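Side-chain contact in ABC transporter ATP-binding/permease protein Rv1747 (Mycobacterium tuberculosis, PDB 6CCD), which moves an unidentified substrate across the membrane, powered by its ATP-binding domain, and carries two FHA domains needed for its phosphorylation by the kinase PknF: residues Val37-His41 and Pro42-Arg46. Residues are numbered along the deposited sequence; the frame is centred on the assembly and turned at random.
With SO4 (sulfate ion), chain B.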
# COMPACT_ATOMS: atom_id res chain seq x y z
N VAL A 37 -8.21 -0.71 -2.08
CA VAL A 37 -8.01 0.45 -1.22
C VAL A 37 -8.05 1.66 -2.14
O VAL A 37 -7.11 1.89 -2.88
CB VAL A 37 -6.66 0.40 -0.46
CG1 VAL A 37 -6.45 1.66 0.36
CG2 VAL A 37 -6.58 -0.84 0.45
N ARG A 38 -9.16 2.38 -2.14
CA ARG A 38 -9.36 3.48 -3.08
C ARG A 38 -8.86 4.79 -2.50
O ARG A 38 -9.25 5.18 -1.40
CB ARG A 38 -10.85 3.61 -3.46
CG ARG A 38 -11.15 4.80 -4.38
CD ARG A 38 -12.61 5.27 -4.25
NE ARG A 38 -12.90 6.45 -5.07
CZ ARG A 38 -14.08 7.06 -5.12
NH1 ARG A 38 -15.08 6.62 -4.37
NH2 ARG A 38 -14.25 8.12 -5.90
N VAL A 39 -7.98 5.44 -3.25
CA VAL A 39 -7.41 6.73 -2.86
C VAL A 39 -7.65 7.67 -4.05
O VAL A 39 -7.06 7.47 -5.10
CB VAL A 39 -5.91 6.63 -2.55
CG1 VAL A 39 -5.33 7.99 -2.19
CG2 VAL A 39 -5.65 5.61 -1.42
N ALA A 40 -8.53 8.65 -3.88
CA ALA A 40 -9.04 9.42 -5.02
C ALA A 40 -8.17 10.60 -5.45
O ALA A 40 -8.41 11.19 -6.50
CB ALA A 40 -10.48 9.92 -4.70
N HIS A 41 -7.16 10.96 -4.66
CA HIS A 41 -6.38 12.14 -4.99
C HIS A 41 -5.74 12.04 -6.39
O HIS A 41 -5.24 10.98 -6.77
CB HIS A 41 -5.30 12.38 -3.94
CG HIS A 41 -4.74 13.76 -3.98
ND1 HIS A 41 -3.74 14.13 -4.86
CD2 HIS A 41 -5.07 14.88 -3.30
CE1 HIS A 41 -3.47 15.41 -4.70
NE2 HIS A 41 -4.26 15.89 -3.75
N PRO A 42 -5.78 13.13 -7.18
CA PRO A 42 -5.30 13.08 -8.57
C PRO A 42 -3.81 12.72 -8.73
O PRO A 42 -3.40 12.35 -9.83
CB PRO A 42 -5.57 14.50 -9.10
CG PRO A 42 -5.79 15.34 -7.91
CD PRO A 42 -6.40 14.43 -6.87
N LEU A 43 -3.02 12.81 -7.67
CA LEU A 43 -1.62 12.36 -7.74
C LEU A 43 -1.52 10.85 -7.99
O LEU A 43 -0.50 10.35 -8.47
CB LEU A 43 -0.90 12.70 -6.44
CG LEU A 43 -0.47 14.15 -6.21
CD1 LEU A 43 0.03 14.30 -4.79
CD2 LEU A 43 0.62 14.50 -7.20
N ILE A 44 -2.58 10.14 -7.64
CA ILE A 44 -2.54 8.68 -7.57
C ILE A 44 -3.01 8.01 -8.87
O ILE A 44 -4.01 8.40 -9.46
CB ILE A 44 -3.37 8.21 -6.37
CG1 ILE A 44 -2.86 8.91 -5.10
CG2 ILE A 44 -3.29 6.69 -6.18
CD1 ILE A 44 -1.30 8.88 -4.95
N SER A 45 -2.26 7.00 -9.32
CA SER A 45 -2.62 6.23 -10.50
C SER A 45 -3.77 5.27 -10.20
O SER A 45 -4.03 4.96 -9.05
CB SER A 45 -1.40 5.45 -11.01
OG SER A 45 -0.37 6.35 -11.39
N ARG A 46 -4.46 4.80 -11.24
CA ARG A 46 -5.63 3.93 -11.02
C ARG A 46 -5.27 2.65 -10.28
O ARG A 46 -5.97 2.26 -9.34
CB ARG A 46 -6.30 3.64 -12.35
CG ARG A 46 -6.98 4.91 -12.90
CD ARG A 46 -7.72 4.68 -14.19
NE ARG A 46 -8.89 3.81 -14.03
CZ ARG A 46 -9.84 3.72 -14.95
NH1 ARG A 46 -9.76 4.45 -16.05
NH2 ARG A 46 -10.87 2.91 -14.76
S SO4 B . -3.73 6.51 -14.52
O1 SO4 B . -3.55 5.08 -14.36
O2 SO4 B . -2.46 7.11 -14.94
O3 SO4 B . -4.78 6.83 -15.51
O4 SO4 B . -4.14 7.08 -13.24
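His41 meets the residues that follow it through two acceptors, one on its side chain and one on its backbone, and each takes a different N-H. The imidazole ND1 accepts from Leu43 N at 3.2 Å; the bond is nearly straight (169°), although the donor is tilted 21° from the ring plane. With CG anti to the backbone N (chi1 -163°), the ring lies beside its own carbonyl carbon, which brings ND1 to that amide. The carbonyl His41 O takes Ile44 N at 2.9 Å, closing a type I turn from His41 to Ile44, with the donor above the carbonyl plane. Pro42 has no N-H to offer; instead its CD sits over one face of the imidazole, 3.5 Å from the ring centroid, in a CH-pi contact. The Leu43 side chain runs alongside the ring, its CG 3.6 Å from His41 CE1. The bond at ND1 and Pro42 CD against one face probably limit rotation of the ring. Val39 and Ile44, both buried, touch where Val39 CG1 meets Ile44 CG1 at 3.9 Å.

The turn belongs to the loop joining strands 37-38 and 49-54 of the beta sandwich of the transporter's first FHA domain, a fold that reads phosphothreonine through its loops. Beyond it, a sulfate, probably from the crystallisation liquor, accepts Arg46 N at O1, in a long (3.3 Å) but straight bond, and more weakly at O4. Arg31 NH1 hydrogen-bonds both this anion and Ile44 O, an arrangement consistent with a phosphate-binding site. Ser45 OG accepts a hydrogen bond from Leu66 N, and Ser45 N donates one to His48 ND1. Leu43 O accepts from Asn67 ND2, while the Arg46 guanidinium turns to Asp32 in a salt bridge through NE.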